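Local atomic coordinates of IroE protein (Escherichia coli, PDB entry 2GZS), a protein that hydrolyses the trilactone ring of the siderophore enterobactin and its C-glucosylated forms, preferring iron-free substrates and usually cutting once to give linear trimers. Residues R25-W30 with V77-N82; G51-D56 with L83-N88; P39-P44 with N137-R142. All blocks are in the same frame, centred on the assembly; numbering follows the deposited sequence.

Contact 1: residues R25-W30 with V77-N82; sequences RHYRVW and VGYQTN
Arg28 and Gly78 form the antiparallel hydrogen-bonded pair at the middle of this strand pairing: Arg28 N donates to Gly78 O (2.9 Å) and Gly78 N to Arg28 O (2.8 Å). Tyr27-Tyr79 and Val29-Val77 flank it as non-hydrogen-bonded pairs. Beyond Tyr79 the chain leaves the sheet through an inverse gamma turn centred on Gln80, yet Gln80 N still reaches His26 O at 2.8 Å. The Gln80 side chain then reaches over the neighbouring strand. Its CB passes His26 O; CG, set anti to the carbonyl carbon (chi1 -69°), comes within 3.6 Å of Tyr27 O; CD rests on His26 CB at 3.5 Å, and OE1 lies by the same CB. At the tip NE2 donates to Tyr27 O over 3.0 Å in a nearly straight bond (169°). This partner lies in the plane of the Gln80 amide, while the donor sits above the plane of the Tyr27 carbonyl. Arg28 lays one face of its guanidinium over Gln80 CA, and its NH1 makes a weak bond to Thr81 O. The Tyr27 and Tyr79 side chains run side by side, pointing the same way, with CE1 of Tyr27 and CE1 of Tyr79 3.4 Å apart and the rings inclined by 35°. Both hydroxyls bond to OD2 of Asp93, which ties the pair to helix 87-93. Val29 and Val77 share a face covered by helix 117-132. Such a pairing of an antiparallel strand with the mainly parallel part of the central sheet is characteristic of the alpha/beta-hydrolase fold.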
# COMPACT_ATOMS: atom_id res chain seq x y z
N ARG A 25 -10.23 -3.65 16.78
CA ARG A 25 -10.13 -3.83 15.32
C ARG A 25 -9.52 -5.22 15.09
O ARG A 25 -8.64 -5.72 15.76
CB ARG A 25 -9.27 -2.74 14.66
CG ARG A 25 -9.96 -1.37 14.71
CD ARG A 25 -9.13 -0.20 14.29
NE ARG A 25 -7.81 -0.15 14.89
CZ ARG A 25 -7.60 0.20 16.19
NH1 ARG A 25 -8.64 0.56 16.96
NH2 ARG A 25 -6.34 0.20 16.63
N HIS A 26 -10.04 -5.90 14.04
CA HIS A 26 -9.75 -7.33 13.84
C HIS A 26 -9.37 -7.52 12.37
O HIS A 26 -10.22 -7.21 11.52
CB HIS A 26 -11.00 -8.15 14.20
CG HIS A 26 -11.46 -7.81 15.61
ND1 HIS A 26 -10.70 -8.24 16.69
CD2 HIS A 26 -12.46 -7.06 16.08
CE1 HIS A 26 -11.29 -7.78 17.79
NE2 HIS A 26 -12.35 -7.07 17.44
N TYR A 27 -8.15 -7.97 12.13
CA TYR A 27 -7.55 -8.02 10.79
C TYR A 27 -7.71 -9.41 10.17
O TYR A 27 -7.61 -10.41 10.87
CB TYR A 27 -6.05 -7.60 10.81
CG TYR A 27 -5.96 -6.20 11.41
CD1 TYR A 27 -6.01 -5.06 10.65
CD2 TYR A 27 -5.85 -6.09 12.79
CE1 TYR A 27 -5.94 -3.76 11.17
CE2 TYR A 27 -5.79 -4.81 13.35
CZ TYR A 27 -5.83 -3.69 12.56
OH TYR A 27 -5.78 -2.42 13.12
N ARG A 28 -7.90 -9.41 8.86
CA ARG A 28 -7.91 -10.68 8.08
C ARG A 28 -6.89 -10.51 7.00
O ARG A 28 -7.02 -9.54 6.24
CB ARG A 28 -9.30 -10.90 7.49
CG ARG A 28 -9.41 -12.24 6.70
CD ARG A 28 -10.88 -12.45 6.38
NE ARG A 28 -11.84 -12.67 7.45
CZ ARG A 28 -13.13 -12.33 7.30
NH1 ARG A 28 -13.52 -11.77 6.15
NH2 ARG A 28 -13.96 -12.56 8.32
N VAL A 29 -5.80 -11.30 6.98
CA VAL A 29 -4.66 -11.03 6.11
C VAL A 29 -4.52 -12.23 5.17
O VAL A 29 -4.37 -13.38 5.64
CB VAL A 29 -3.37 -10.81 6.91
CG1 VAL A 29 -2.16 -10.62 5.97
CG2 VAL A 29 -3.61 -9.62 7.85
N TRP A 30 -4.58 -11.94 3.88
CA TRP A 30 -4.41 -13.00 2.88
C TRP A 30 -3.00 -12.89 2.31
O TRP A 30 -2.50 -11.81 1.95
CB TRP A 30 -5.39 -12.90 1.73
CG TRP A 30 -6.81 -13.13 2.07
CD1 TRP A 30 -7.45 -14.34 1.96
CD2 TRP A 30 -7.79 -12.20 2.56
NE1 TRP A 30 -8.77 -14.20 2.35
CE2 TRP A 30 -8.99 -12.88 2.73
CE3 TRP A 30 -7.69 -10.82 2.87
CZ2 TRP A 30 -10.13 -12.27 3.18
CZ3 TRP A 30 -8.86 -10.20 3.34
CH2 TRP A 30 -10.05 -10.92 3.50
N VAL A 77 -3.95 -6.79 3.37
CA VAL A 77 -4.20 -6.60 4.82
C VAL A 77 -5.62 -6.05 4.94
O VAL A 77 -5.81 -4.83 4.66
CB VAL A 77 -3.18 -5.65 5.41
CG1 VAL A 77 -3.39 -5.47 6.91
CG2 VAL A 77 -1.77 -6.22 5.08
N GLY A 78 -6.57 -6.89 5.31
CA GLY A 78 -7.96 -6.50 5.41
C GLY A 78 -8.51 -6.64 6.82
O GLY A 78 -7.70 -6.69 7.76
N TYR A 79 -9.80 -6.71 6.90
CA TYR A 79 -10.51 -6.74 8.17
C TYR A 79 -11.44 -7.91 8.26
O TYR A 79 -11.82 -8.42 7.18
CB TYR A 79 -11.31 -5.42 8.35
CG TYR A 79 -10.39 -4.23 8.55
CD1 TYR A 79 -9.85 -3.94 9.81
CD2 TYR A 79 -10.01 -3.37 7.50
CE1 TYR A 79 -9.01 -2.83 10.00
CE2 TYR A 79 -9.16 -2.27 7.64
CZ TYR A 79 -8.67 -2.01 8.94
OH TYR A 79 -7.81 -0.94 9.07
N GLN A 80 -11.84 -8.30 9.46
CA GLN A 80 -12.79 -9.42 9.60
C GLN A 80 -14.20 -8.89 9.38
O GLN A 80 -14.96 -8.55 10.32
CB GLN A 80 -12.55 -10.01 10.99
CG GLN A 80 -11.19 -10.72 11.09
CD GLN A 80 -10.90 -11.24 12.50
OE1 GLN A 80 -11.87 -11.65 13.16
NE2 GLN A 80 -9.64 -11.22 12.92
N THR A 81 -14.56 -8.80 8.11
CA THR A 81 -15.86 -8.23 7.71
C THR A 81 -16.29 -8.88 6.42
O THR A 81 -15.49 -9.39 5.65
CB THR A 81 -15.80 -6.73 7.49
OG1 THR A 81 -17.10 -6.28 7.03
CG2 THR A 81 -14.78 -6.41 6.39
N ASN A 82 -17.60 -8.85 6.17
CA ASN A 82 -18.03 -9.41 4.89
C ASN A 82 -18.23 -8.30 3.86
O ASN A 82 -18.71 -8.55 2.75
CB ASN A 82 -19.36 -10.17 5.02
CG ASN A 82 -19.21 -11.46 5.81
OD1 ASN A 82 -18.60 -12.42 5.33
ND2 ASN A 82 -19.76 -11.48 7.01

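Contact 2: residues G51-D56 with L83-N88; sequences GNAVMD and LPFDLN
A small contact, burying 188 Å² in all, sets Asn52 and Ala53 in the first turn of helix 51-57 against Leu83, Pro84 and Phe85 of the loop that leads into helix 87-93. Ala53 has the central place. Its CB lies over one face of the Phe85 ring, 4.0 Å from the centroid and 29° off the ring normal, a CH-pi contact in which CZ of Phe85 comes closest to Ala53 CB, at 3.5 Å. CB of Phe85 sets off away from the helix and CG lies anti to the carbonyl carbon (chi1 -60°), yet the far end of the ring reaches Ala53. Pro84 adds its CB to the same methyl, 4.1 Å from Ala53 CB. In this alpha/beta hydrolase the loop lies near the catalytic centre: the Phe85 side chain is about 8 Å from those of active-site Ser149 and His247 and about 7 Å from the bound diisopropyl phosphonate. Phe251, from the helix that begins at His247, packs on Ala53 as well. Just past Phe85 the loop ends at Asp86, the N-cap of helix 87-93. The carbonyl of Pro84 meets the helix start of 51-57 both directly and through a water. The water molecule accepts from Asn52 N (3.1 Å) and donates to Pro84 O (2.7 Å), bridging a first-turn amide of the helix to the loop. Pro84 O also lies 3.3 Å from Asn52 CB.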
# COMPACT_ATOMS: atom_id res chain seq x y z
N GLY A 51 -7.49 -4.72 2.22
CA GLY A 51 -7.23 -6.03 1.61
C GLY A 51 -8.48 -6.73 1.23
O GLY A 51 -8.40 -7.56 0.29
N ASN A 52 -9.63 -6.56 1.86
CA ASN A 52 -10.83 -7.27 1.45
C ASN A 52 -11.20 -6.85 0.02
O ASN A 52 -11.55 -7.70 -0.81
CB ASN A 52 -12.04 -6.98 2.33
CG ASN A 52 -11.81 -7.27 3.79
OD1 ASN A 52 -12.25 -8.26 4.38
ND2 ASN A 52 -11.06 -6.40 4.40
N ALA A 53 -11.06 -5.58 -0.28
CA ALA A 53 -11.49 -5.05 -1.60
C ALA A 53 -10.51 -5.47 -2.66
O ALA A 53 -10.86 -5.82 -3.78
CB ALA A 53 -11.57 -3.51 -1.53
N VAL A 54 -9.19 -5.47 -2.32
CA VAL A 54 -8.19 -5.99 -3.24
C VAL A 54 -8.52 -7.47 -3.54
O VAL A 54 -8.52 -7.83 -4.75
CB VAL A 54 -6.79 -5.85 -2.61
CG1 VAL A 54 -5.84 -6.66 -3.49
CG2 VAL A 54 -6.35 -4.39 -2.52
N MSE A 55 -8.80 -8.26 -2.53
CA MSE A 55 -9.07 -9.69 -2.85
C MSE A 55 -10.31 -9.86 -3.69
O MSE A 55 -10.29 -10.76 -4.55
CB MSE A 55 -9.21 -10.50 -1.57
CG MSE A 55 -7.84 -10.55 -0.84
SE MSE A 55 -6.46 -11.48 -1.82
CE MSE A 55 -7.34 -13.09 -1.92
N ASP A 56 -11.32 -9.07 -3.49
CA ASP A 56 -12.51 -9.15 -4.32
C ASP A 56 -12.18 -8.80 -5.76
O ASP A 56 -13.00 -9.22 -6.64
CB ASP A 56 -13.53 -8.14 -3.79
CG ASP A 56 -14.80 -8.08 -4.65
OD1 ASP A 56 -15.71 -8.88 -4.35
OD2 ASP A 56 -14.88 -7.27 -5.61
N LEU A 83 -17.93 -7.06 4.20
CA LEU A 83 -17.99 -5.98 3.23
C LEU A 83 -16.61 -5.68 2.66
O LEU A 83 -15.58 -6.12 3.19
CB LEU A 83 -18.52 -4.76 4.00
CG LEU A 83 -19.86 -5.08 4.70
CD1 LEU A 83 -20.12 -3.96 5.69
CD2 LEU A 83 -20.98 -5.25 3.71
N PRO A 84 -16.49 -4.98 1.56
CA PRO A 84 -15.18 -4.74 0.96
C PRO A 84 -14.29 -3.80 1.77
O PRO A 84 -13.05 -3.88 1.65
CB PRO A 84 -15.50 -4.10 -0.40
CG PRO A 84 -16.97 -3.92 -0.49
CD PRO A 84 -17.62 -4.49 0.73
N PHE A 85 -14.90 -2.93 2.58
CA PHE A 85 -14.13 -2.05 3.46
C PHE A 85 -14.65 -2.10 4.88
O PHE A 85 -15.83 -2.33 5.16
CB PHE A 85 -14.17 -0.57 2.97
CG PHE A 85 -13.61 -0.41 1.59
CD1 PHE A 85 -12.28 -0.07 1.35
CD2 PHE A 85 -14.44 -0.61 0.48
CE1 PHE A 85 -11.81 0.04 0.06
CE2 PHE A 85 -13.94 -0.51 -0.81
CZ PHE A 85 -12.63 -0.16 -1.07
N ASP A 86 -13.69 -1.81 5.82
CA ASP A 86 -14.16 -1.52 7.19
C ASP A 86 -13.89 -0.04 7.36
O ASP A 86 -12.81 0.44 7.68
CB ASP A 86 -13.47 -2.38 8.25
CG ASP A 86 -13.88 -2.02 9.66
OD1 ASP A 86 -14.48 -0.94 9.93
OD2 ASP A 86 -13.56 -2.82 10.56
N LEU A 87 -14.96 0.73 7.11
CA LEU A 87 -14.77 2.17 6.96
C LEU A 87 -14.35 2.83 8.28
O LEU A 87 -13.50 3.75 8.23
CB LEU A 87 -16.06 2.88 6.45
CG LEU A 87 -16.50 2.43 5.02
CD1 LEU A 87 -17.85 3.12 4.75
CD2 LEU A 87 -15.52 2.73 3.95
N ASN A 88 -14.92 2.34 9.38
CA ASN A 88 -14.51 2.90 10.65
C ASN A 88 -13.06 2.60 11.01
O ASN A 88 -12.25 3.41 11.43
CB ASN A 88 -15.35 2.34 11.78
CG ASN A 88 -16.82 2.69 11.73
OD1 ASN A 88 -17.15 3.64 11.03
ND2 ASN A 88 -17.58 1.90 12.47
O HOH W 1 -10.83 -3.99 3.23

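Contact 3: residues P39-P44 with N137-R142; sequences PASGYP and NIDRQR
Arg142 turns one face of its guanidinium to Pro44, whose CG sits 3.6 Å above the centre of that plane. The two side chains run side by side and point the same way; the arginine chain is bent at chi2 and chi3 (both -90°), which set CD and NE. NH2 of the same arginine makes a weak bond to Ile262 O at the end of helix 247-262. The contact joins the start of strand 43-48 to the approach to strand 143-148, neighbouring parallel strands of the central alpha/beta-hydrolase sheet; the second of them leads to the active-site Ser149. A single parallel bridge, between Tyr43 and Ile138, pairs the segments: Tyr43 N donates to Asn137 O (2.8 Å), and Asp139 N donates to Tyr43 O (2.8 Å). Both side chains of this pair lie on one face of the sheet, where each touches Val73 of the neighbouring strand 73-79, and the hydroxyl of Tyr43 hydrogen-bonds to Thr36 O. Before the bridge, a type I turn from Pro39 to Gly42 brings Gly42 CA to 3.2 Å from Asn137 O, a close approach of two backbones. The CG of Asn137 is anti to the backbone N (chi1 -174°), and its ND2 donates to Ala40 O at 3.1 Å from above the carbonyl plane. Asp139 also meets the turn of the other segment. Its CB lies 3.4 Å from Ser41 O, and OD2 accepts from a water that also donates to Gly42 O and accepts from Ser41 OG. From Asp139 a second type I turn rounds the corner to Arg142, and within it an Asx turn is closed by Gln141 N, which donates to Asp139 OD1 over 3.0 Å from above the carboxylate plane.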
# COMPACT_ATOMS: atom_id res chain seq x y z
N PRO A 39 12.70 -16.28 -7.98
CA PRO A 39 14.11 -16.09 -8.39
C PRO A 39 15.02 -16.44 -7.23
O PRO A 39 14.60 -16.48 -6.07
CB PRO A 39 14.18 -14.60 -8.68
CG PRO A 39 12.80 -14.07 -8.65
CD PRO A 39 11.89 -15.07 -8.02
N ALA A 40 16.34 -16.70 -7.48
CA ALA A 40 17.16 -17.07 -6.34
C ALA A 40 17.21 -16.04 -5.23
O ALA A 40 17.30 -16.24 -4.03
CB ALA A 40 18.59 -17.32 -6.85
N SER A 41 17.10 -14.75 -5.65
CA SER A 41 17.15 -13.72 -4.60
C SER A 41 15.78 -13.55 -3.91
O SER A 41 15.70 -12.78 -2.95
CB SER A 41 17.67 -12.41 -5.22
OG SER A 41 17.07 -12.29 -6.53
N GLY A 42 14.76 -14.25 -4.38
CA GLY A 42 13.48 -14.24 -3.63
C GLY A 42 12.39 -13.49 -4.40
O GLY A 42 12.63 -12.77 -5.36
N TYR A 43 11.15 -13.74 -3.92
CA TYR A 43 10.02 -13.03 -4.50
C TYR A 43 9.99 -11.55 -4.04
O TYR A 43 10.30 -11.34 -2.88
CB TYR A 43 8.73 -13.66 -4.07
CG TYR A 43 8.38 -15.09 -4.48
CD1 TYR A 43 8.12 -15.38 -5.80
CD2 TYR A 43 8.31 -16.01 -3.43
CE1 TYR A 43 7.79 -16.72 -6.14
CE2 TYR A 43 7.97 -17.33 -3.76
CZ TYR A 43 7.74 -17.59 -5.07
OH TYR A 43 7.40 -18.92 -5.32
N PRO A 44 9.64 -10.66 -4.97
CA PRO A 44 9.23 -9.31 -4.48
C PRO A 44 7.98 -9.51 -3.67
O PRO A 44 7.28 -10.51 -3.82
CB PRO A 44 8.88 -8.58 -5.75
CG PRO A 44 9.41 -9.37 -6.90
CD PRO A 44 9.48 -10.77 -6.39
N ASN A 137 10.99 -17.34 0.59
CA ASN A 137 12.17 -16.64 0.12
C ASN A 137 11.72 -15.27 -0.46
O ASN A 137 11.23 -15.27 -1.59
CB ASN A 137 12.94 -17.40 -0.96
CG ASN A 137 14.23 -16.73 -1.35
OD1 ASN A 137 14.83 -15.87 -0.68
ND2 ASN A 137 14.75 -17.14 -2.52
N ILE A 138 11.93 -14.26 0.37
CA ILE A 138 11.48 -12.91 0.01
C ILE A 138 12.69 -12.04 -0.30
O ILE A 138 13.66 -12.09 0.46
CB ILE A 138 10.71 -12.30 1.19
CG1 ILE A 138 9.44 -13.07 1.53
CG2 ILE A 138 10.44 -10.82 0.86
CD1 ILE A 138 8.49 -13.17 0.35
N ASP A 139 12.63 -11.31 -1.41
CA ASP A 139 13.66 -10.35 -1.73
C ASP A 139 13.39 -9.05 -0.95
O ASP A 139 12.50 -8.28 -1.38
CB ASP A 139 13.69 -10.02 -3.21
CG ASP A 139 14.88 -9.16 -3.56
OD1 ASP A 139 15.49 -8.53 -2.68
OD2 ASP A 139 15.23 -9.11 -4.75
N ARG A 140 14.14 -8.91 0.10
CA ARG A 140 13.75 -7.80 1.01
C ARG A 140 13.96 -6.46 0.36
O ARG A 140 13.29 -5.47 0.68
CB ARG A 140 14.44 -7.91 2.38
CG ARG A 140 13.83 -9.03 3.20
CD ARG A 140 14.72 -9.34 4.40
NE ARG A 140 14.10 -10.28 5.33
CZ ARG A 140 14.66 -10.61 6.50
NH1 ARG A 140 15.84 -10.09 6.82
NH2 ARG A 140 14.06 -11.47 7.32
N GLN A 141 14.85 -6.38 -0.62
CA GLN A 141 15.04 -5.08 -1.29
C GLN A 141 13.85 -4.73 -2.15
O GLN A 141 13.83 -3.62 -2.69
CB GLN A 141 16.35 -5.16 -2.08
CG GLN A 141 17.57 -5.46 -1.19
CD GLN A 141 18.83 -5.15 -1.98
OE1 GLN A 141 19.48 -6.04 -2.54
NE2 GLN A 141 19.12 -3.85 -2.04
N ARG A 142 12.90 -5.62 -2.36
CA ARG A 142 11.78 -5.51 -3.25
C ARG A 142 10.50 -5.62 -2.42
O ARG A 142 9.52 -6.16 -2.91
CB ARG A 142 11.78 -6.60 -4.33
CG ARG A 142 12.99 -6.51 -5.29
CD ARG A 142 12.64 -5.62 -6.46
NE ARG A 142 12.05 -6.25 -7.62
CZ ARG A 142 12.22 -7.35 -8.32
NH1 ARG A 142 13.14 -8.27 -8.02
NH2 ARG A 142 11.43 -7.58 -9.38
O HOH W 2 14.28 -10.92 -6.50
O HOH W 3 17.37 -11.15 -1.67
O HOH W 4 16.56 -12.98 -0.21

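In the fold
From the N terminus the chain lays down the first halves of all three contacts in turn, 25-30, 39-44 and 51-56, before closing any of them. Contact 1 closes first, when 77-82 returns beside 25-30; contact 2 follows at once with 83-88, and contact 3 closes last, at 137-142. Contact 1 therefore crosses both others, whereas contact 2 falls wholly within the span of contact 3. Contacts 1 and 2 touch, with centres 8 Å apart, and together tie the antiparallel side of the sheet to helices 51-57 and 87-93. Contact 3, centred about 26 Å from contact 1, joins the start of strand 43-48 to the approach to strand 143-148 in the same sheet.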